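Local coordinates for NAP1-binding protein 2 (Saccharomyces cerevisiae, PDB 1YN8), which is an adaptor, seen here as its SH3 domain, that links the phosphatase PTC1 to the kinase PBS2 and negatively regulates the HOG pathway, at residues Q2-L7 with V26-K31; A6-E11 with E52-Y57; N16-A21 with G48-E53. All coordinates share one frame; numbering follows the deposited sequence.

The three contacts lie within one SH3 domain, built on an antiparallel sheet. Contact 1 pairs strand 2-6 with strand 25-33. Contact 2 follows on directly, sharing Ala6 and Leu7, and joins the first part of the next loop to residues 52-57, a turn and then strand 55-57, the other neighbour of strand 2-6. Contact 3 fastens the returning part of that loop, the RT loop, to strand 47-51, which leads on to strand 55-57, and contacts 2 and 3 share Glu52 and Glu53. Their centres lie about 8 to 10 Å apart. The Glu11-Arg19 salt bridge links the loop's two arms, and contact 2 gathers aromatic residues that in SH3 domains usually form the surface for proline-rich ligands.

Contact 1 (Q2-L7 with V26-K31); sequences QRAVAL and VFISYK
Arg3 runs alongside Phe27, its CG 3.9 Å from the ring atom Phe27 CE1 and approaching it obliquely, with the two side chains pointing the same way on the outer face of the sheet. Arg3 CG, anti to the carbonyl carbon and beside the backbone N (chi1 -58°), is thereby brought against the ring; beyond it the chain runs extended to NE, and the guanidinium and ring planes are 52° apart. Beneath this pair the backbones form an antiparallel ladder in which Arg3 and Phe27 are a non-hydrogen-bonded pair between two hydrogen-bonded ones. Gln2 N bonds to Ile28 O and Ile28 N to Gln2 O, as Ala4 N does to Val26 O and Val26 N to Ala4 O, all 3.0 to 3.1 Å between N and O. The methyl of Ala4 faces the other way, into the interior, where its CB lies 4.1 Å from both Val26 CG2 and Ile28 CG1. Tyr57 touches Gln2, Ala4 and Ile28 on that side, and Leu20 packs on Val26. The short strands' axes diverge strongly from strict antiparallel, their directions 127° apart, the pronounced twist expected in the small, highly curved beta barrel of an SH3 domain.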
loop_
_atom_site.group_PDB
_atom_site.type_symbol
_atom_site.label_atom_id
_atom_site.label_comp_id
_atom_site.label_asym_id
_atom_site.label_seq_id
_atom_site.Cartn_x
_atom_site.Cartn_y
_atom_site.Cartn_z
ATOM N N GLN A 2 5.880 8.524 -2.034
ATOM C CA GLN A 2 5.859 8.443 -3.487
ATOM C C GLN A 2 4.501 8.008 -4.001
ATOM O O GLN A 2 4.014 6.984 -3.590
ATOM C CB GLN A 2 6.915 7.422 -3.967
ATOM C CG GLN A 2 7.111 7.406 -5.502
ATOM C CD GLN A 2 8.268 6.486 -5.990
ATOM O OE1 GLN A 2 9.083 5.967 -5.207
ATOM N NE2 GLN A 2 8.319 6.296 -7.320
ATOM N N ARG A 3 3.944 8.731 -4.973
ATOM C CA ARG A 3 2.583 8.459 -5.462
ATOM C C ARG A 3 2.414 7.091 -6.153
ATOM O O ARG A 3 3.174 6.763 -7.071
ATOM C CB ARG A 3 2.140 9.551 -6.471
ATOM C CG ARG A 3 2.144 11.011 -5.974
ATOM C CD ARG A 3 1.888 11.962 -7.174
ATOM N NE ARG A 3 1.990 13.401 -6.887
ATOM C CZ ARG A 3 0.982 14.177 -6.488
ATOM N NH1 ARG A 3 -0.230 13.655 -6.275
ATOM N NH2 ARG A 3 1.168 15.487 -6.323
ATOM N N ALA A 4 1.374 6.342 -5.770
ATOM C CA ALA A 4 1.059 5.027 -6.373
ATOM C C ALA A 4 -0.463 4.692 -6.331
ATOM O O ALA A 4 -1.272 5.421 -5.735
ATOM C CB ALA A 4 1.842 3.949 -5.675
ATOM N N VAL A 5 -0.828 3.593 -6.979
ATOM C CA VAL A 5 -2.238 3.080 -6.989
ATOM C C VAL A 5 -2.244 1.558 -6.760
ATOM O O VAL A 5 -1.306 0.827 -7.184
ATOM C CB VAL A 5 -2.942 3.430 -8.294
ATOM C CG1 VAL A 5 -2.229 2.795 -9.458
ATOM C CG2 VAL A 5 -4.449 3.050 -8.260
ATOM N N ALA A 6 -3.294 1.097 -6.088
ATOM C CA ALA A 6 -3.525 -0.337 -5.867
ATOM C C ALA A 6 -4.066 -1.046 -7.107
ATOM O O ALA A 6 -5.088 -0.655 -7.669
ATOM C CB ALA A 6 -4.474 -0.554 -4.678
ATOM N N LEU A 7 -3.390 -2.133 -7.476
ATOM C CA LEU A 7 -3.759 -2.987 -8.623
ATOM C C LEU A 7 -4.878 -3.987 -8.303
ATOM O O LEU A 7 -5.716 -4.279 -9.165
ATOM C CB LEU A 7 -2.525 -3.765 -9.105
ATOM C CG LEU A 7 -1.353 -2.985 -9.713
ATOM C CD1 LEU A 7 -0.186 -3.945 -10.033
ATOM C CD2 LEU A 7 -1.746 -2.210 -10.967
ATOM N N VAL A 26 -2.719 5.633 -3.017
ATOM C CA VAL A 26 -1.812 5.466 -1.863
ATOM C C VAL A 26 -0.443 6.161 -2.055
ATOM O O VAL A 26 -0.104 6.591 -3.145
ATOM C CB VAL A 26 -1.606 3.968 -1.559
ATOM C CG1 VAL A 26 -2.928 3.289 -1.270
ATOM C CG2 VAL A 26 -0.913 3.270 -2.731
ATOM N N PHE A 27 0.333 6.262 -0.973
ATOM C CA PHE A 27 1.665 6.897 -0.983
ATOM C C PHE A 27 2.622 5.951 -0.288
ATOM O O PHE A 27 2.362 5.554 0.861
ATOM C CB PHE A 27 1.619 8.254 -0.266
ATOM C CG PHE A 27 0.658 9.254 -0.933
ATOM C CD1 PHE A 27 1.136 10.170 -1.897
ATOM C CD2 PHE A 27 -0.726 9.207 -0.680
ATOM C CE1 PHE A 27 0.258 11.026 -2.573
ATOM C CE2 PHE A 27 -1.582 10.116 -1.297
ATOM C CZ PHE A 27 -1.084 11.013 -2.255
ATOM N N ILE A 28 3.714 5.593 -0.971
ATOM C CA ILE A 28 4.667 4.626 -0.440
ATOM C C ILE A 28 5.734 5.373 0.346
ATOM O O ILE A 28 6.463 6.217 -0.217
ATOM C CB ILE A 28 5.315 3.753 -1.552
ATOM C CG1 ILE A 28 4.263 3.077 -2.470
ATOM C CG2 ILE A 28 6.264 2.738 -0.937
ATOM C CD1 ILE A 28 3.232 2.197 -1.795
ATOM N N SER A 29 5.854 5.061 1.648
ATOM C CA SER A 29 6.866 5.698 2.495
ATOM C C SER A 29 8.286 5.142 2.309
ATOM O O SER A 29 9.264 5.910 2.260
ATOM C CB SER A 29 6.444 5.544 3.946
ATOM O OG SER A 29 5.143 6.062 4.137
ATOM N N TYR A 30 8.398 3.800 2.278
ATOM C CA TYR A 30 9.644 3.074 2.153
ATOM C C TYR A 30 9.372 1.572 1.966
ATOM O O TYR A 30 8.237 1.109 2.138
ATOM C CB TYR A 30 10.562 3.267 3.367
ATOM C CG TYR A 30 10.080 2.715 4.719
ATOM C CD1 TYR A 30 10.527 1.482 5.187
ATOM C CD2 TYR A 30 9.248 3.450 5.545
ATOM C CE1 TYR A 30 10.136 0.991 6.448
ATOM C CE2 TYR A 30 8.849 2.961 6.801
ATOM C CZ TYR A 30 9.298 1.736 7.243
ATOM O OH TYR A 30 8.907 1.263 8.501
ATOM N N LYS A 31 10.430 0.859 1.581
ATOM C CA LYS A 31 10.418 -0.608 1.512
ATOM C C LYS A 31 10.861 -1.227 2.839
ATOM O O LYS A 31 12.029 -1.072 3.265
ATOM C CB LYS A 31 11.307 -1.101 0.373
ATOM C CG LYS A 31 11.296 -2.636 0.157
ATOM C CD LYS A 31 12.017 -2.999 -1.143
ATOM C CE LYS A 31 11.987 -4.486 -1.367
ATOM N NZ LYS A 31 12.786 -4.902 -2.555
#

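Contact 2 (A6-E11 with E52-Y57); sequences ALYDFE and EEFVSY
Phe54 is gripped between two aromatic side chains, Tyr8 and Phe10, which approach its ring from opposite faces. Tyr8 and Phe10 belong to the Ala-Leu-Tyr-Asp-Phe run, the counterpart of the ALYDY motif that opens the RT loop in SH3 domains. Tyr8 forms a T-shaped stack: Tyr8 CD2 sits over the centre of the Phe54 ring, 3.8 Å from Phe54 CG, with the planes at 86°. Phe10 CG, anti to its backbone N (chi1 173°), starts a ring that turns its edge to the other face at 73°, the ring centroids 5.8 Å apart, while Phe10 CB lies 3.9 Å from Phe54 CD2. The rim of Phe54 is met as well, for Asp9 O lies in the ring plane 3.2 Å from Phe54 CE2. In the next shell, Leu7 N donates to Phe54 O at 2.9 Å, a nearly straight bond with the donor above the carbonyl plane, and Leu7 CB covers the centre of one face of the Tyr8 ring. Asp9 OD1 accepts from Glu22 N, tying this arm to the end of the loop. Ala6 and Val55 continue the pairing as a non-hydrogen-bonded pair. Such a cluster probably contributes to the proline-recognition surface, as in other SH3 domains. A water links Tyr8 to Glu53: it donates to Glu53 O at 2.7 Å and is hydrogen-bonded to Tyr8 OH at 3.2 Å.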
loop_
_atom_site.group_PDB
_atom_site.type_symbol
_atom_site.label_atom_id
_atom_site.label_comp_id
_atom_site.label_asym_id
_atom_site.label_seq_id
_atom_site.Cartn_x
_atom_site.Cartn_y
_atom_site.Cartn_z
ATOM N N ALA A 6 -3.294 1.097 -6.088
ATOM C CA ALA A 6 -3.525 -0.337 -5.867
ATOM C C ALA A 6 -4.066 -1.046 -7.107
ATOM O O ALA A 6 -5.088 -0.655 -7.669
ATOM C CB ALA A 6 -4.474 -0.554 -4.678
ATOM N N LEU A 7 -3.390 -2.133 -7.476
ATOM C CA LEU A 7 -3.759 -2.987 -8.623
ATOM C C LEU A 7 -4.878 -3.987 -8.303
ATOM O O LEU A 7 -5.716 -4.279 -9.165
ATOM C CB LEU A 7 -2.525 -3.765 -9.105
ATOM C CG LEU A 7 -1.353 -2.985 -9.713
ATOM C CD1 LEU A 7 -0.186 -3.945 -10.033
ATOM C CD2 LEU A 7 -1.746 -2.210 -10.967
ATOM N N TYR A 8 -4.845 -4.558 -7.089
ATOM C CA TYR A 8 -5.796 -5.597 -6.659
ATOM C C TYR A 8 -6.327 -5.342 -5.240
ATOM O O TYR A 8 -5.652 -4.694 -4.448
ATOM C CB TYR A 8 -5.117 -6.973 -6.672
ATOM C CG TYR A 8 -4.149 -7.244 -7.816
ATOM C CD1 TYR A 8 -4.577 -7.279 -9.138
ATOM C CD2 TYR A 8 -2.790 -7.467 -7.555
ATOM C CE1 TYR A 8 -3.667 -7.543 -10.179
ATOM C CE2 TYR A 8 -1.880 -7.707 -8.573
ATOM C CZ TYR A 8 -2.328 -7.757 -9.886
ATOM O OH TYR A 8 -1.420 -7.996 -10.907
ATOM N N ASP A 9 -7.506 -5.918 -4.930
ATOM C CA ASP A 9 -7.986 -6.024 -3.542
ATOM C C ASP A 9 -6.920 -6.725 -2.688
ATOM O O ASP A 9 -6.247 -7.665 -3.155
ATOM C CB ASP A 9 -9.298 -6.836 -3.477
ATOM C CG ASP A 9 -10.496 -6.116 -4.030
ATOM O OD1 ASP A 9 -10.404 -4.912 -4.344
ATOM O OD2 ASP A 9 -11.564 -6.798 -4.155
ATOM N N PHE A 10 -6.750 -6.281 -1.447
ATOM C CA PHE A 10 -5.844 -6.961 -0.506
ATOM C C PHE A 10 -6.495 -7.086 0.885
ATOM O O PHE A 10 -6.781 -6.077 1.531
ATOM C CB PHE A 10 -4.507 -6.222 -0.413
ATOM C CG PHE A 10 -3.592 -6.758 0.645
ATOM C CD1 PHE A 10 -3.126 -8.065 0.574
ATOM C CD2 PHE A 10 -3.228 -5.969 1.737
ATOM C CE1 PHE A 10 -2.281 -8.568 1.562
ATOM C CE2 PHE A 10 -2.391 -6.459 2.727
ATOM C CZ PHE A 10 -1.923 -7.766 2.644
ATOM N N GLU A 11 -6.704 -8.342 1.287
ATOM C CA GLU A 11 -7.298 -8.782 2.552
ATOM C C GLU A 11 -6.182 -9.095 3.581
ATOM O O GLU A 11 -5.447 -10.080 3.426
ATOM C CB GLU A 11 -8.091 -10.057 2.277
ATOM C CG GLU A 11 -8.813 -10.671 3.473
ATOM C CD GLU A 11 -10.151 -10.028 3.724
ATOM O OE1 GLU A 11 -10.908 -9.851 2.749
ATOM O OE2 GLU A 11 -10.444 -9.713 4.898
ATOM N N GLU A 52 4.418 -5.814 -2.224
ATOM C CA GLU A 52 5.154 -5.051 -3.241
ATOM C C GLU A 52 4.540 -5.171 -4.653
ATOM O O GLU A 52 4.512 -4.186 -5.436
ATOM C CB GLU A 52 6.607 -5.500 -3.261
ATOM C CG GLU A 52 7.540 -4.583 -4.036
ATOM C CD GLU A 52 8.985 -5.048 -3.977
ATOM O OE1 GLU A 52 9.233 -6.208 -3.598
ATOM O OE2 GLU A 52 9.869 -4.250 -4.343
ATOM N N GLU A 53 4.063 -6.373 -4.987
ATOM C CA GLU A 53 3.474 -6.616 -6.322
ATOM C C GLU A 53 2.000 -6.133 -6.512
ATOM O O GLU A 53 1.432 -6.311 -7.607
ATOM C CB GLU A 53 3.585 -8.112 -6.682
ATOM C CG GLU A 53 5.059 -8.654 -6.832
ATOM C CD GLU A 53 5.946 -7.785 -7.741
ATOM O OE1 GLU A 53 5.566 -7.572 -8.918
ATOM O OE2 GLU A 53 7.021 -7.311 -7.271
ATOM N N PHE A 54 1.372 -5.575 -5.464
ATOM C CA PHE A 54 -0.039 -5.146 -5.497
ATOM C C PHE A 54 -0.192 -3.629 -5.756
ATOM O O PHE A 54 -1.316 -3.117 -5.742
ATOM C CB PHE A 54 -0.758 -5.501 -4.180
ATOM C CG PHE A 54 -1.327 -6.926 -4.118
ATOM C CD1 PHE A 54 -0.514 -8.034 -4.371
ATOM C CD2 PHE A 54 -2.658 -7.156 -3.760
ATOM C CE1 PHE A 54 -1.010 -9.330 -4.285
ATOM C CE2 PHE A 54 -3.168 -8.467 -3.688
ATOM C CZ PHE A 54 -2.331 -9.541 -3.943
ATOM N N VAL A 55 0.929 -2.916 -5.946
ATOM C CA VAL A 55 0.854 -1.473 -6.319
ATOM C C VAL A 55 1.682 -1.120 -7.545
ATOM O O VAL A 55 2.671 -1.818 -7.843
ATOM C CB VAL A 55 1.250 -0.500 -5.155
ATOM C CG1 VAL A 55 0.525 -0.841 -3.872
ATOM C CG2 VAL A 55 2.773 -0.416 -4.953
ATOM N N SER A 56 1.300 -0.029 -8.213
ATOM C CA SER A 56 2.030 0.519 -9.341
ATOM C C SER A 56 2.271 2.021 -9.104
ATOM O O SER A 56 1.398 2.713 -8.545
ATOM C CB SER A 56 1.231 0.340 -10.614
ATOM O OG SER A 56 1.985 0.745 -11.734
ATOM N N TYR A 57 3.439 2.509 -9.525
ATOM C CA TYR A 57 3.788 3.928 -9.345
ATOM C C TYR A 57 3.159 4.771 -10.444
ATOM O O TYR A 57 3.150 4.373 -11.605
ATOM C CB TYR A 57 5.305 4.122 -9.278
ATOM C CG TYR A 57 5.879 3.538 -8.011
ATOM C CD1 TYR A 57 5.613 4.128 -6.765
ATOM C CD2 TYR A 57 6.631 2.379 -8.035
ATOM C CE1 TYR A 57 6.122 3.589 -5.580
ATOM C CE2 TYR A 57 7.126 1.822 -6.845
ATOM C CZ TYR A 57 6.852 2.419 -5.638
ATOM O OH TYR A 57 7.349 1.840 -4.483
HETATM O O HOH W 1 1.592 -7.409 -10.018
#

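Contact 3 (N16-A21 with G48-E53); sequences NELRLA and GLVPEE
Glu17 and Leu49 are joined by a single backbone bridge, their CA atoms 4.4 Å apart. Leu49 N donates to Asn16 O at 3.0 Å, almost straight at 175° and in the carbonyl plane on a lone pair. Leu18 N reaches Leu49 O at 2.9 Å, from above the carbonyl plane, and Glu17 CA adds a CA-H...O contact to the same oxygen at 3.2 Å. Gly48 lies close beside the loop: a beta carbon there would press on Asn16 O and Leu18 N. Asn16 OD1 lies 3.6 Å from Leu49 CD1, a tentative contact because Leu49 has two conformers; on the inner side the contact is apolar. Val50 CG1 is the common partner, 3.9 Å from Leu18 CB and 4.0 Å from Leu20 CD1, with Leu20 crossing Val50 at about a right angle. Leu20 CG stands anti to its carbonyl carbon (chi1 -55°), which places CG itself 4.0 Å from Val50 CG1. An alanine in place of Leu20 would probably open a gap beside Val50, Val26 and Ala6, since the branched end that touches them would be gone. Glu17 carries its carboxylate away to Asn14, and its side chain also touches Phe10 and Trp36, which, as in other SH3 domains, probably lie on the ligand-binding side. The RT loop thus lies against strand 47-51, an outer strand of the sheet within this chain, which pairs with strand 36-40 through Gly48 with Ala39 and Val50 with Leu37.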
loop_
_atom_site.group_PDB
_atom_site.type_symbol
_atom_site.label_atom_id
_atom_site.label_comp_id
_atom_site.label_asym_id
_atom_site.label_seq_id
_atom_site.Cartn_x
_atom_site.Cartn_y
_atom_site.Cartn_z
ATOM N N ASN A 16 -0.849 -5.553 11.305
ATOM C CA ASN A 16 0.271 -4.800 10.743
ATOM C C ASN A 16 0.027 -4.401 9.262
ATOM O O ASN A 16 0.701 -3.511 8.744
ATOM C CB ASN A 16 1.533 -5.685 10.839
ATOM C CG ASN A 16 2.810 -4.902 11.063
ATOM O OD1 ASN A 16 2.852 -3.673 10.954
ATOM N ND2 ASN A 16 3.871 -5.621 11.391
ATOM N N GLU A 17 -0.936 -5.068 8.609
ATOM C CA GLU A 17 -1.182 -4.935 7.163
ATOM C C GLU A 17 -2.349 -3.965 6.869
ATOM O O GLU A 17 -3.322 -3.905 7.637
ATOM C CB GLU A 17 -1.418 -6.319 6.541
ATOM C CG GLU A 17 -0.217 -7.285 6.707
ATOM C CD GLU A 17 -0.505 -8.755 6.371
ATOM O OE1 GLU A 17 -1.517 -9.087 5.707
ATOM O OE2 GLU A 17 0.302 -9.611 6.816
ATOM N N LEU A 18 -2.229 -3.176 5.794
ATOM C CA LEU A 18 -3.213 -2.159 5.413
ATOM C C LEU A 18 -4.153 -2.697 4.337
ATOM O O LEU A 18 -3.698 -3.030 3.249
ATOM C CB LEU A 18 -2.503 -0.907 4.861
ATOM C CG LEU A 18 -3.342 0.328 4.489
ATOM C CD1 LEU A 18 -3.857 1.018 5.777
ATOM C CD2 LEU A 18 -2.600 1.323 3.612
ATOM N N ARG A 19 -5.453 -2.738 4.609
ATOM C CA ARG A 19 -6.426 -3.225 3.612
ATOM C C ARG A 19 -6.428 -2.330 2.366
ATOM O O ARG A 19 -6.451 -1.097 2.463
ATOM C CB ARG A 19 -7.842 -3.280 4.200
ATOM C CG ARG A 19 -8.951 -3.634 3.184
ATOM C CD ARG A 19 -10.349 -3.770 3.809
ATOM N NE ARG A 19 -10.482 -4.873 4.771
ATOM C CZ ARG A 19 -10.681 -6.155 4.470
ATOM N NH1 ARG A 19 -10.776 -6.573 3.205
ATOM N NH2 ARG A 19 -10.795 -7.036 5.456
ATOM N N LEU A 20 -6.447 -2.960 1.186
ATOM C CA LEU A 20 -6.604 -2.238 -0.059
ATOM C C LEU A 20 -7.819 -2.748 -0.841
ATOM O O LEU A 20 -8.224 -3.915 -0.746
ATOM C CB LEU A 20 -5.348 -2.383 -0.962
ATOM C CG LEU A 20 -3.944 -2.008 -0.458
ATOM C CD1 LEU A 20 -2.888 -2.434 -1.521
ATOM C CD2 LEU A 20 -3.781 -0.539 -0.118
ATOM N N ALA A 21 -8.394 -1.824 -1.594
ATOM C CA ALA A 21 -9.303 -2.127 -2.681
ATOM C C ALA A 21 -8.687 -1.674 -4.030
ATOM O O ALA A 21 -8.016 -0.616 -4.123
ATOM C CB ALA A 21 -10.584 -1.411 -2.444
ATOM N N GLY A 48 0.190 1.184 6.862
ATOM C CA GLY A 48 0.530 -0.219 7.152
ATOM C C GLY A 48 1.219 -0.920 5.995
ATOM O O GLY A 48 1.529 -0.286 4.994
ATOM N N LEU A 49 1.467 -2.217 6.150
ATOM C CA LEU A 49 2.176 -3.005 5.130
ATOM C C LEU A 49 1.254 -3.567 4.053
ATOM O O LEU A 49 0.155 -4.091 4.345
ATOM C CB LEU A 49 2.972 -4.150 5.771
ATOM C CG LEU A 49 4.323 -3.757 6.379
ATOM C CD1 LEU A 49 4.145 -2.979 7.671
ATOM C CD2 LEU A 49 5.176 -4.969 6.615
ATOM N N VAL A 50 1.734 -3.477 2.812
ATOM C CA VAL A 50 1.046 -4.039 1.630
ATOM C C VAL A 50 2.052 -4.852 0.771
ATOM O O VAL A 50 3.265 -4.578 0.803
ATOM C CB VAL A 50 0.407 -2.933 0.768
ATOM C CG1 VAL A 50 -0.552 -2.070 1.645
ATOM C CG2 VAL A 50 1.488 -2.055 0.071
ATOM N N PRO A 51 1.552 -5.813 -0.021
ATOM C CA PRO A 51 2.468 -6.544 -0.898
ATOM C C PRO A 51 3.110 -5.637 -1.989
ATOM O O PRO A 51 2.407 -4.853 -2.622
ATOM C CB PRO A 51 1.562 -7.605 -1.554
ATOM C CG PRO A 51 0.323 -7.688 -0.679
ATOM C CD PRO A 51 0.166 -6.291 -0.166
ATOM N N GLU A 52 4.418 -5.814 -2.224
ATOM C CA GLU A 52 5.154 -5.051 -3.241
ATOM C C GLU A 52 4.540 -5.171 -4.653
ATOM O O GLU A 52 4.512 -4.186 -5.436
ATOM C CB GLU A 52 6.607 -5.500 -3.261
ATOM C CG GLU A 52 7.540 -4.583 -4.036
ATOM C CD GLU A 52 8.985 -5.048 -3.977
ATOM O OE1 GLU A 52 9.233 -6.208 -3.598
ATOM O OE2 GLU A 52 9.869 -4.250 -4.343
ATOM N N GLU A 53 4.063 -6.373 -4.987
ATOM C CA GLU A 53 3.474 -6.616 -6.322
ATOM C C GLU A 53 2.000 -6.133 -6.512
ATOM O O GLU A 53 1.432 -6.311 -7.607
ATOM C CB GLU A 53 3.585 -8.112 -6.682
ATOM C CG GLU A 53 5.059 -8.654 -6.832
ATOM C CD GLU A 53 5.946 -7.785 -7.741
ATOM O OE1 GLU A 53 5.566 -7.572 -8.918
ATOM O OE2 GLU A 53 7.021 -7.311 -7.271
#